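Local coordinates for putative immunoglobulin-blocking virulence protein (Mycoplasma mycoides subsp. capri, PDB 7ADK) that probably binds host immunoglobulins and blocks their action, serving the mycoplasma as a virulence factor, at residues 311-316 against 329-334; 191-196 against 203-208; 435-440 against 467-472. One frame throughout, in Å; residues are numbered along the deposited sequence.

In the fold
Contacts 1 and 2 belong to one neighbourhood, their centres 12 Å apart, whereas contact 3 lies on the opposite side of the chain's centre, with nearest atoms about 39 Å from contact 1 and about 45 Å from contact 2. Contact 1 is a surface strand pairing held mainly by backbone hydrogen bonds. Contact 2 is buried: a turn supplies N-H groups to the carbonyls at a helix end. The two meet where I313 packs on A192 and P315 lies against the residues around the helix end. Contact 3, partly buried, joins a helix to a loop by aliphatic packing and one side-chain amide, with no backbone-to-backbone bond between its segments.

Contact 1 of 3, residues 311-316 against 329-334; sequences LTISPR and NGWGPP
L311 and W331 meet CB to CB at 3.7 Å, and together with G332 they account for most of the surface buried here. L311 places CG anti to its carbonyl carbon (chi1 -48°), and the branch beyond carries CD2 to P333, 3.8 Å from CB of the proline ring; a flexible aliphatic chain can thus lie against both tryptophan and proline. The indole of W331 holds CD1 beside the backbone of I313 and 4.1 Å from its CG1, the two side chains crossing obliquely on a shared face of the sheet, while NE1 is satisfied by S303 and the ring stacks on Y306. Tryptophan suits this partly exposed place because it combines a broad apolar surface with one N-H.

G332 contributes backbone alone. Its N donates to T312 O (2.9 Å, 166° at the hydrogen), and its O accepts from T312 N at 2.9 Å, with a weak addition from T312 OG1. Beta-branched T312 favours the extended backbone needed for this pairing. Two residues on, S314 N reaches G330 O at 3.0 Å; the S314 hydroxyl bonds to D200 and accepts from R316 N, making an ST turn just past the strand. Alternating hydrogen-bonded (T312-G332) and non-hydrogen-bonded (I313-W331) pairs mark an antiparallel ladder, here joining the short outer strand 312-313 to the central strand 326-332 of a three-stranded sheet.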
ATOM      1  N   LEU A 311      24.395  38.616  10.717  1.00 82.21           N
ATOM      2  CA  LEU A 311      23.349  38.149   9.805  1.00 82.21           C
ATOM      3  C   LEU A 311      22.276  39.232   9.628  1.00 82.21           C
ATOM      4  O   LEU A 311      21.646  39.655  10.591  1.00 82.21           O
ATOM      5  CB  LEU A 311      22.726  36.845  10.335  1.00 82.21           C
ATOM      6  CG  LEU A 311      23.666  35.724  10.799  1.00 82.21           C
ATOM      7  CD1 LEU A 311      22.827  34.514  11.169  1.00 82.21           C
ATOM      8  CD2 LEU A 311      24.666  35.290   9.738  1.00 82.21           C
ATOM      9  N   THR A 312      22.056  39.698   8.407  1.00 79.47           N
ATOM     10  CA  THR A 312      21.086  40.760   8.094  1.00 79.47           C
ATOM     11  C   THR A 312      19.690  40.185   7.869  1.00 79.47           C
ATOM     12  O   THR A 312      19.573  39.101   7.311  1.00 79.47           O
ATOM     13  CB  THR A 312      21.509  41.575   6.863  1.00 79.47           C
ATOM     14  OG1 THR A 312      21.702  40.773   5.726  1.00 79.47           O
ATOM     15  CG2 THR A 312      22.810  42.314   7.089  1.00 79.47           C
ATOM     16  N   ILE A 313      18.634  40.923   8.233  1.00 75.58           N
ATOM     17  CA  ILE A 313      17.227  40.575   7.957  1.00 75.58           C
ATOM     18  C   ILE A 313      17.069  40.195   6.483  1.00 75.58           C
ATOM     19  O   ILE A 313      17.438  40.986   5.614  1.00 75.58           O
ATOM     20  CB  ILE A 313      16.280  41.752   8.323  1.00 75.58           C
ATOM     21  CG1 ILE A 313      16.254  41.994   9.848  1.00 75.58           C
ATOM     22  CG2 ILE A 313      14.871  41.509   7.754  1.00 75.58           C
ATOM     23  CD1 ILE A 313      15.465  43.228  10.277  1.00 75.58           C
ATOM     24  N   SER A 314      16.521  39.016   6.182  1.00 76.43           N
ATOM     25  CA  SER A 314      16.119  38.695   4.808  1.00 76.43           C
ATOM     26  C   SER A 314      14.922  39.563   4.424  1.00 76.43           C
ATOM     27  O   SER A 314      13.918  39.552   5.135  1.00 76.43           O
ATOM     28  CB  SER A 314      15.763  37.214   4.644  1.00 76.43           C
ATOM     29  OG  SER A 314      15.070  36.968   3.428  1.00 76.43           O
ATOM     30  N   PRO A 315      14.963  40.292   3.296  1.00 74.98           N
ATOM     31  CA  PRO A 315      13.802  41.046   2.852  1.00 74.98           C
ATOM     32  C   PRO A 315      12.550  40.203   2.611  1.00 74.98           C
ATOM     33  O   PRO A 315      11.459  40.745   2.681  1.00 74.98           O
ATOM     34  CB  PRO A 315      14.240  41.778   1.591  1.00 74.98           C
ATOM     35  CG  PRO A 315      15.745  41.904   1.754  1.00 74.98           C
ATOM     36  CD  PRO A 315      16.122  40.631   2.493  1.00 74.98           C
ATOM     37  N   ARG A 316      12.658  38.889   2.388  1.00 76.28           N
ATOM     38  CA  ARG A 316      11.510  37.979   2.233  1.00 76.28           C
ATOM     39  C   ARG A 316      10.906  37.560   3.577  1.00 76.28           C
ATOM     40  O   ARG A 316       9.726  37.253   3.655  1.00 76.28           O
ATOM     41  CB  ARG A 316      11.972  36.768   1.401  1.00 76.28           C
ATOM     42  CG  ARG A 316      10.843  35.878   0.865  1.00 76.28           C
ATOM     43  CD  ARG A 316      11.335  34.663   0.072  1.00 76.28           C
ATOM     44  NE  ARG A 316      12.149  35.023  -1.092  1.00 76.28           N
ATOM     45  CZ  ARG A 316      11.867  34.902  -2.366  1.00 76.28           C
ATOM     46  NH1 ARG A 316      10.815  34.319  -2.815  1.00 76.28           N
ATOM     47  NH2 ARG A 316      12.674  35.405  -3.218  1.00 76.28           N
ATOM     48  N   ASN A 329      11.544  36.631  10.623  1.00 79.11           N
ATOM     49  CA  ASN A 329      11.645  35.195  10.881  1.00 79.11           C
ATOM     50  C   ASN A 329      12.760  34.544  10.029  1.00 79.11           C
ATOM     51  O   ASN A 329      12.650  33.390   9.633  1.00 79.11           O
ATOM     52  CB  ASN A 329      10.247  34.558  10.758  1.00 79.11           C
ATOM     53  CG  ASN A 329       9.570  34.711   9.405  1.00 79.11           C
ATOM     54  OD1 ASN A 329      10.181  34.736   8.351  1.00 79.11           O
ATOM     55  ND2 ASN A 329       8.260  34.803   9.384  1.00 79.11           N
ATOM     56  N   GLY A 330      13.814  35.296   9.695  1.00 78.11           N
ATOM     57  CA  GLY A 330      14.883  34.848   8.800  1.00 78.11           C
ATOM     58  C   GLY A 330      15.981  35.883   8.573  1.00 78.11           C
ATOM     59  O   GLY A 330      15.703  37.059   8.330  1.00 78.11           O
ATOM     60  N   TRP A 331      17.240  35.445   8.688  1.00 79.79           N
ATOM     61  CA  TRP A 331      18.461  36.263   8.611  1.00 79.79           C
ATOM     62  C   TRP A 331      19.550  35.542   7.809  1.00 79.79           C
ATOM     63  O   TRP A 331      19.739  34.338   7.955  1.00 79.79           O
ATOM     64  CB  TRP A 331      19.000  36.635  10.004  1.00 79.79           C
ATOM     65  CG  TRP A 331      18.023  37.161  11.003  1.00 79.79           C
ATOM     66  CD1 TRP A 331      17.782  38.463  11.254  1.00 79.79           C
ATOM     67  CD2 TRP A 331      17.117  36.416  11.871  1.00 79.79           C
ATOM     68  NE1 TRP A 331      16.788  38.574  12.197  1.00 79.79           N
ATOM     69  CE2 TRP A 331      16.339  37.346  12.608  1.00 79.79           C
ATOM     70  CE3 TRP A 331      16.849  35.046  12.092  1.00 79.79           C
ATOM     71  CZ2 TRP A 331      15.349  36.951  13.508  1.00 79.79           C
ATOM     72  CZ3 TRP A 331      15.851  34.641  12.993  1.00 79.79           C
ATOM     73  CH2 TRP A 331      15.104  35.588  13.703  1.00 79.79           C
ATOM     74  N   GLY A 332      20.274  36.270   6.965  1.00 82.93           N
ATOM     75  CA  GLY A 332      21.284  35.715   6.071  1.00 82.93           C
ATOM     76  C   GLY A 332      22.656  36.363   6.226  1.00 82.93           C
ATOM     77  O   GLY A 332      22.740  37.561   6.498  1.00 82.93           O
ATOM     78  N   PRO A 333      23.752  35.619   6.050  1.00 83.29           N
ATOM     79  CA  PRO A 333      25.091  36.185   5.985  1.00 83.29           C
ATOM     80  C   PRO A 333      25.355  36.837   4.612  1.00 83.29           C
ATOM     81  O   PRO A 333      24.642  36.568   3.637  1.00 83.29           O
ATOM     82  CB  PRO A 333      26.005  34.990   6.229  1.00 83.29           C
ATOM     83  CG  PRO A 333      25.250  33.834   5.595  1.00 83.29           C
ATOM     84  CD  PRO A 333      23.796  34.183   5.856  1.00 83.29           C
ATOM     85  N   PRO A 334      26.398  37.670   4.477  1.00 86.75           N
ATOM     86  CA  PRO A 334      26.952  37.995   3.167  1.00 86.75           C
ATOM     87  C   PRO A 334      27.468  36.722   2.482  1.00 86.75           C
ATOM     88  O   PRO A 334      27.910  35.795   3.157  1.00 86.75           O
ATOM     89  CB  PRO A 334      28.080  38.999   3.420  1.00 86.75           C
ATOM     90  CG  PRO A 334      27.946  39.380   4.892  1.00 86.75           C
ATOM     91  CD  PRO A 334      27.231  38.208   5.529  1.00 86.75           C
TER

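Contact 2 of 3, residues 191-196 against 203-208; sequences DALSGG and VGLFNN
A192 and L193 offer their backbone carbonyls, at the end of helix 182-194, to two successive N-H groups of the opposing turn. L205 N donates to A192 O at 2.9 Å, nearly straight (171°) and in the carbonyl plane; F206 N donates to L193 O, also at 2.9 Å, on a lone pair of that oxygen. A third bond comes from a side chain: N207 has CG anti to its backbone N (chi1 -179°), and ND2 reaches S194 O at 3.0 Å. Asparagine suits the site because its short amide can donate here while OD1 makes a weak bond to N212.

Carbonyls in the last turn of a helix commonly lack the amide donors of a following turn, so this is a helix C-terminus completed by a tertiary partner. The partner is a type I beta turn, G204 to N207. G195, the first residue beyond the helix, has positive phi, a conformation glycine adopts readily, and S194 OG accepts from G196 N in an ST turn while also bonding to K190 O. Any CB on G204 would run into the helix end at L193 O and G195 N; glycine therefore lets the turn lie this close, with G204 CA 3.5 Å from A192 O. Within the turn segment, N208 ND2 donates to G204 O at 2.9 Å, and N208 OD1 caps the next helix at F211 N.

Apolar contacts centre on L193. CD2 touches F206 CE2 at 3.5 Å and L205 CB at 3.8 Å; the L193 and F206 side chains run alongside one another in a common direction. Around them, F296 meets the F206 ring and I326 of strand 326-332 packs on L193.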
ATOM      1  N   ASP A 191      16.618  48.157   3.256  1.00 88.37           N
ATOM      2  CA  ASP A 191      16.644  46.927   2.445  1.00 88.37           C
ATOM      3  C   ASP A 191      15.422  46.028   2.676  1.00 88.37           C
ATOM      4  O   ASP A 191      14.831  45.529   1.722  1.00 88.37           O
ATOM      5  CB  ASP A 191      17.928  46.129   2.699  1.00 88.37           C
ATOM      6  CG  ASP A 191      19.160  46.615   1.939  1.00 88.37           C
ATOM      7  OD1 ASP A 191      19.039  47.462   1.040  1.00 88.37           O
ATOM      8  OD2 ASP A 191      20.254  46.062   2.169  1.00 88.37           O
ATOM      9  N   ALA A 192      14.972  45.868   3.922  1.00 80.47           N
ATOM     10  CA  ALA A 192      13.777  45.090   4.221  1.00 80.47           C
ATOM     11  C   ALA A 192      12.490  45.706   3.652  1.00 80.47           C
ATOM     12  O   ALA A 192      11.542  44.978   3.370  1.00 80.47           O
ATOM     13  CB  ALA A 192      13.695  44.922   5.734  1.00 80.47           C
ATOM     14  N   LEU A 193      12.441  47.030   3.460  1.00 81.12           N
ATOM     15  CA  LEU A 193      11.304  47.722   2.842  1.00 81.12           C
ATOM     16  C   LEU A 193      11.324  47.640   1.311  1.00 81.12           C
ATOM     17  O   LEU A 193      10.290  47.392   0.702  1.00 81.12           O
ATOM     18  CB  LEU A 193      11.249  49.177   3.330  1.00 81.12           C
ATOM     19  CG  LEU A 193      11.148  49.334   4.854  1.00 81.12           C
ATOM     20  CD1 LEU A 193      10.974  50.803   5.213  1.00 81.12           C
ATOM     21  CD2 LEU A 193      10.011  48.521   5.457  1.00 81.12           C
ATOM     22  N   SER A 194      12.491  47.814   0.689  1.00 84.77           N
ATOM     23  CA  SER A 194      12.662  47.866  -0.778  1.00 84.77           C
ATOM     24  C   SER A 194      12.886  46.517  -1.467  1.00 84.77           C
ATOM     25  O   SER A 194      12.655  46.388  -2.669  1.00 84.77           O
ATOM     26  CB  SER A 194      13.845  48.768  -1.110  1.00 84.77           C
ATOM     27  OG  SER A 194      15.029  48.284  -0.518  1.00 84.77           O
ATOM     28  N   GLY A 195      13.366  45.518  -0.731  1.00 85.46           N
ATOM     29  CA  GLY A 195      13.934  44.281  -1.262  1.00 85.46           C
ATOM     30  C   GLY A 195      15.455  44.337  -1.455  1.00 85.46           C
ATOM     31  O   GLY A 195      16.065  43.322  -1.766  1.00 85.46           O
ATOM     32  N   GLY A 196      16.093  45.492  -1.281  1.00 87.94           N
ATOM     33  CA  GLY A 196      17.506  45.683  -1.606  1.00 87.94           C
ATOM     34  C   GLY A 196      17.791  45.504  -3.104  1.00 87.94           C
ATOM     35  O   GLY A 196      16.913  45.733  -3.936  1.00 87.94           O
ATOM     36  N   VAL A 203      10.455  41.234  -3.215  1.00 76.51           N
ATOM     37  CA  VAL A 203       9.710  40.648  -2.081  1.00 76.51           C
ATOM     38  C   VAL A 203       9.938  41.400  -0.755  1.00 76.51           C
ATOM     39  O   VAL A 203       9.751  40.824   0.310  1.00 76.51           O
ATOM     40  CB  VAL A 203       9.918  39.118  -1.947  1.00 76.51           C
ATOM     41  CG1 VAL A 203       9.243  38.337  -3.064  1.00 76.51           C
ATOM     42  CG2 VAL A 203      11.373  38.693  -1.885  1.00 76.51           C
ATOM     43  N   GLY A 204      10.306  42.682  -0.793  1.00 77.79           N
ATOM     44  CA  GLY A 204      10.413  43.548   0.390  1.00 77.79           C
ATOM     45  C   GLY A 204       9.060  44.050   0.887  1.00 77.79           C
ATOM     46  O   GLY A 204       8.048  43.904   0.210  1.00 77.79           O
ATOM     47  N   LEU A 205       8.997  44.657   2.073  1.00 74.51           N
ATOM     48  CA  LEU A 205       7.714  45.032   2.686  1.00 74.51           C
ATOM     49  C   LEU A 205       6.868  46.014   1.862  1.00 74.51           C
ATOM     50  O   LEU A 205       5.650  45.880   1.857  1.00 74.51           O
ATOM     51  CB  LEU A 205       7.936  45.587   4.101  1.00 74.51           C
ATOM     52  CG  LEU A 205       8.096  44.477   5.143  1.00 74.51           C
ATOM     53  CD1 LEU A 205       8.780  44.998   6.399  1.00 74.51           C
ATOM     54  CD2 LEU A 205       6.730  43.918   5.522  1.00 74.51           C
ATOM     55  N   PHE A 206       7.474  46.957   1.144  1.00 77.41           N
ATOM     56  CA  PHE A 206       6.762  47.915   0.289  1.00 77.41           C
ATOM     57  C   PHE A 206       7.214  47.821  -1.164  1.00 77.41           C
ATOM     58  O   PHE A 206       7.103  48.781  -1.925  1.00 77.41           O
ATOM     59  CB  PHE A 206       6.848  49.337   0.856  1.00 77.41           C
ATOM     60  CG  PHE A 206       6.430  49.450   2.301  1.00 77.41           C
ATOM     61  CD1 PHE A 206       5.214  48.903   2.736  1.00 77.41           C
ATOM     62  CD2 PHE A 206       7.288  50.033   3.236  1.00 77.41           C
ATOM     63  CE1 PHE A 206       4.869  48.913   4.091  1.00 77.41           C
ATOM     64  CE2 PHE A 206       6.949  50.038   4.591  1.00 77.41           C
ATOM     65  CZ  PHE A 206       5.745  49.473   5.023  1.00 77.41           C
ATOM     66  N   ASN A 207       7.713  46.650  -1.553  1.00 79.63           N
ATOM     67  CA  ASN A 207       7.981  46.274  -2.931  1.00 79.63           C
ATOM     68  C   ASN A 207       7.854  44.748  -3.085  1.00 79.63           C
ATOM     69  O   ASN A 207       8.839  44.022  -2.971  1.00 79.63           O
ATOM     70  CB  ASN A 207       9.348  46.800  -3.354  1.00 79.63           C
ATOM     71  CG  ASN A 207       9.703  46.473  -4.771  1.00 79.63           C
ATOM     72  OD1 ASN A 207       8.925  46.207  -5.589  1.00 79.63           O
ATOM     73  ND2 ASN A 207      10.861  46.481  -5.121  1.00 79.63           N
ATOM     74  N   ASN A 208       6.634  44.265  -3.297  1.00 74.63           N
ATOM     75  CA  ASN A 208       6.326  42.849  -3.471  1.00 74.63           C
ATOM     76  C   ASN A 208       5.079  42.656  -4.331  1.00 74.63           C
ATOM     77  O   ASN A 208       4.296  43.571  -4.521  1.00 74.63           O
ATOM     78  CB  ASN A 208       6.209  42.128  -2.116  1.00 74.63           C
ATOM     79  CG  ASN A 208       5.027  42.555  -1.278  1.00 74.63           C
ATOM     80  OD1 ASN A 208       3.884  42.283  -1.606  1.00 74.63           O
ATOM     81  ND2 ASN A 208       5.266  43.210  -0.175  1.00 74.63           N
TER

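Contact 3 of 3, residues 435-440 against 467-472; sequences LIEKLQ and LGALPK
I436 faces L470 and A469 in the tighter, buried half of this contact. Its CD1 comes to 3.7 Å from L470 CD2, the two side chains crossing, while its CG2 rests near A469 CB at 4.2 Å. Branched aliphatics fill the space between helix and loop, and the small alanine lets the loop backbone come close.

The partly exposed side is more polar. Q440 runs extended beyond CG (chi2 173°), and its amide nitrogen serves both segments: NE2 donates to A469 O at 2.8 Å and to I436 O, one turn back in its own helix, at 2.9 Å. Both acceptors lie close to the amide plane, and the two bonds fix the rotation of that group. OE1 then lies beside the P471 ring, 3.7 Å from CG. E437 OE1 comes near A469 O without bonding, both being acceptors, so the contact there is mere proximity.

Helix 426-442 links the parallel neighbours 415-422 and 448-454 in a beta-alpha-beta crossover; L435 and L439 rest on strand 396-403, while L470 and P471 pack on Y449 of strand 448-454, just before the chain enters strand 473-481.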
ATOM      1  N   LEU A 435      29.645  -7.294 -22.459  1.00 78.58           N
ATOM      2  CA  LEU A 435      29.957  -6.008 -23.059  1.00 78.58           C
ATOM      3  C   LEU A 435      30.964  -5.220 -22.220  1.00 78.58           C
ATOM      4  O   LEU A 435      31.932  -4.710 -22.768  1.00 78.58           O
ATOM      5  CB  LEU A 435      28.636  -5.251 -23.261  1.00 78.58           C
ATOM      6  CG  LEU A 435      28.769  -3.961 -24.072  1.00 78.58           C
ATOM      7  CD1 LEU A 435      29.085  -4.240 -25.531  1.00 78.58           C
ATOM      8  CD2 LEU A 435      27.463  -3.199 -24.024  1.00 78.58           C
ATOM      9  N   ILE A 436      30.775  -5.166 -20.904  1.00 76.30           N
ATOM     10  CA  ILE A 436      31.708  -4.522 -19.987  1.00 76.30           C
ATOM     11  C   ILE A 436      33.109  -5.132 -20.117  1.00 76.30           C
ATOM     12  O   ILE A 436      34.091  -4.403 -20.048  1.00 76.30           O
ATOM     13  CB  ILE A 436      31.132  -4.583 -18.553  1.00 76.30           C
ATOM     14  CG1 ILE A 436      30.007  -3.544 -18.393  1.00 76.30           C
ATOM     15  CG2 ILE A 436      32.209  -4.366 -17.496  1.00 76.30           C
ATOM     16  CD1 ILE A 436      29.088  -3.763 -17.197  1.00 76.30           C
ATOM     17  N   GLU A 437      33.236  -6.442 -20.341  1.00 79.14           N
ATOM     18  CA  GLU A 437      34.533  -7.083 -20.587  1.00 79.14           C
ATOM     19  C   GLU A 437      35.061  -6.924 -22.024  1.00 79.14           C
ATOM     20  O   GLU A 437      36.255  -6.677 -22.192  1.00 79.14           O
ATOM     21  CB  GLU A 437      34.491  -8.559 -20.178  1.00 79.14           C
ATOM     22  CG  GLU A 437      34.477  -8.777 -18.655  1.00 79.14           C
ATOM     23  CD  GLU A 437      35.783  -8.387 -17.932  1.00 79.14           C
ATOM     24  OE1 GLU A 437      35.839  -8.480 -16.685  1.00 79.14           O
ATOM     25  OE2 GLU A 437      36.770  -7.967 -18.580  1.00 79.14           O
ATOM     26  N   LYS A 438      34.223  -6.997 -23.069  1.00 81.43           N
ATOM     27  CA  LYS A 438      34.676  -6.768 -24.449  1.00 81.43           C
ATOM     28  C   LYS A 438      35.182  -5.339 -24.662  1.00 81.43           C
ATOM     29  O   LYS A 438      36.228  -5.174 -25.276  1.00 81.43           O
ATOM     30  CB  LYS A 438      33.633  -7.218 -25.485  1.00 81.43           C
ATOM     31  CG  LYS A 438      33.813  -8.708 -25.809  1.00 81.43           C
ATOM     32  CD  LYS A 438      32.966  -9.248 -26.960  1.00 81.43           C
ATOM     33  CE  LYS A 438      31.591  -9.739 -26.539  1.00 81.43           C
ATOM     34  NZ  LYS A 438      30.919 -10.517 -27.586  1.00 81.43           N
ATOM     35  N   LEU A 439      34.549  -4.325 -24.071  1.00 80.51           N
ATOM     36  CA  LEU A 439      35.079  -2.959 -24.095  1.00 80.51           C
ATOM     37  C   LEU A 439      36.426  -2.862 -23.344  1.00 80.51           C
ATOM     38  O   LEU A 439      37.327  -2.167 -23.808  1.00 80.51           O
ATOM     39  CB  LEU A 439      34.031  -1.967 -23.558  1.00 80.51           C
ATOM     40  CG  LEU A 439      32.974  -1.427 -24.542  1.00 80.51           C
ATOM     41  CD1 LEU A 439      33.579  -0.521 -25.590  1.00 80.51           C
ATOM     42  CD2 LEU A 439      32.200  -2.489 -25.278  1.00 80.51           C
ATOM     43  N   GLN A 440      36.622  -3.586 -22.241  1.00 80.21           N
ATOM     44  CA  GLN A 440      37.893  -3.557 -21.511  1.00 80.21           C
ATOM     45  C   GLN A 440      39.068  -4.189 -22.274  1.00 80.21           C
ATOM     46  O   GLN A 440      40.113  -3.549 -22.386  1.00 80.21           O
ATOM     47  CB  GLN A 440      37.742  -4.207 -20.136  1.00 80.21           C
ATOM     48  CG  GLN A 440      37.107  -3.240 -19.140  1.00 80.21           C
ATOM     49  CD  GLN A 440      36.797  -3.940 -17.834  1.00 80.21           C
ATOM     50  OE1 GLN A 440      37.550  -4.023 -16.965  1.00 80.21           O
ATOM     51  NE2 GLN A 440      35.687  -4.464 -17.655  1.00 80.21           N
ATOM     52  N   LEU A 467      28.857  -5.618 -11.433  1.00 69.37           N
ATOM     53  CA  LEU A 467      29.651  -4.597 -10.751  1.00 69.37           C
ATOM     54  C   LEU A 467      31.089  -5.069 -10.506  1.00 69.37           C
ATOM     55  O   LEU A 467      32.013  -4.281 -10.648  1.00 69.37           O
ATOM     56  CB  LEU A 467      28.945  -4.191  -9.445  1.00 69.37           C
ATOM     57  CG  LEU A 467      28.074  -2.921  -9.503  1.00 69.37           C
ATOM     58  CD1 LEU A 467      27.167  -2.832 -10.723  1.00 69.37           C
ATOM     59  CD2 LEU A 467      27.191  -2.864  -8.268  1.00 69.37           C
ATOM     60  N   GLY A 468      31.303  -6.356 -10.230  1.00 73.16           N
ATOM     61  CA  GLY A 468      32.630  -6.961 -10.127  1.00 73.16           C
ATOM     62  C   GLY A 468      33.392  -7.113 -11.448  1.00 73.16           C
ATOM     63  O   GLY A 468      34.598  -7.330 -11.415  1.00 73.16           O
ATOM     64  N   ALA A 469      32.720  -7.034 -12.599  1.00 73.53           N
ATOM     65  CA  ALA A 469      33.347  -7.073 -13.923  1.00 73.53           C
ATOM     66  C   ALA A 469      33.838  -5.706 -14.417  1.00 73.53           C
ATOM     67  O   ALA A 469      34.683  -5.646 -15.308  1.00 73.53           O
ATOM     68  CB  ALA A 469      32.349  -7.662 -14.910  1.00 73.53           C
ATOM     69  N   LEU A 470      33.313  -4.606 -13.872  1.00 73.66           N
ATOM     70  CA  LEU A 470      33.746  -3.238 -14.165  1.00 73.66           C
ATOM     71  C   LEU A 470      35.230  -3.032 -13.793  1.00 73.66           C
ATOM     72  O   LEU A 470      35.745  -3.761 -12.946  1.00 73.66           O
ATOM     73  CB  LEU A 470      32.843  -2.239 -13.420  1.00 73.66           C
ATOM     74  CG  LEU A 470      31.397  -2.138 -13.923  1.00 73.66           C
ATOM     75  CD1 LEU A 470      30.579  -1.291 -12.967  1.00 73.66           C
ATOM     76  CD2 LEU A 470      31.346  -1.464 -15.282  1.00 73.66           C
ATOM     77  N   PRO A 471      35.939  -2.063 -14.401  1.00 78.51           N
ATOM     78  CA  PRO A 471      37.349  -1.804 -14.105  1.00 78.51           C
ATOM     79  C   PRO A 471      37.659  -1.580 -12.617  1.00 78.51           C
ATOM     80  O   PRO A 471      36.825  -1.096 -11.862  1.00 78.51           O
ATOM     81  CB  PRO A 471      37.718  -0.571 -14.921  1.00 78.51           C
ATOM     82  CG  PRO A 471      36.718  -0.556 -16.065  1.00 78.51           C
ATOM     83  CD  PRO A 471      35.473  -1.191 -15.464  1.00 78.51           C
ATOM     84  N   LYS A 472      38.891  -1.872 -12.190  1.00 79.92           N
ATOM     85  CA  LYS A 472      39.376  -1.608 -10.818  1.00 79.92           C
ATOM     86  C   LYS A 472      39.495  -0.110 -10.488  1.00 79.92           C
ATOM     87  O   LYS A 472      39.605   0.279  -9.329  1.00 79.92           O
ATOM     88  CB  LYS A 472      40.699  -2.367 -10.619  1.00 79.92           C
ATOM     89  CG  LYS A 472      41.082  -2.482  -9.139  1.00 79.92           C
ATOM     90  CD  LYS A 472      42.245  -3.425  -8.818  1.00 79.92           C
ATOM     91  CE  LYS A 472      43.576  -2.963  -9.409  1.00 79.92           C
ATOM     92  NZ  LYS A 472      44.725  -3.433  -8.654  1.00 79.92           N
TER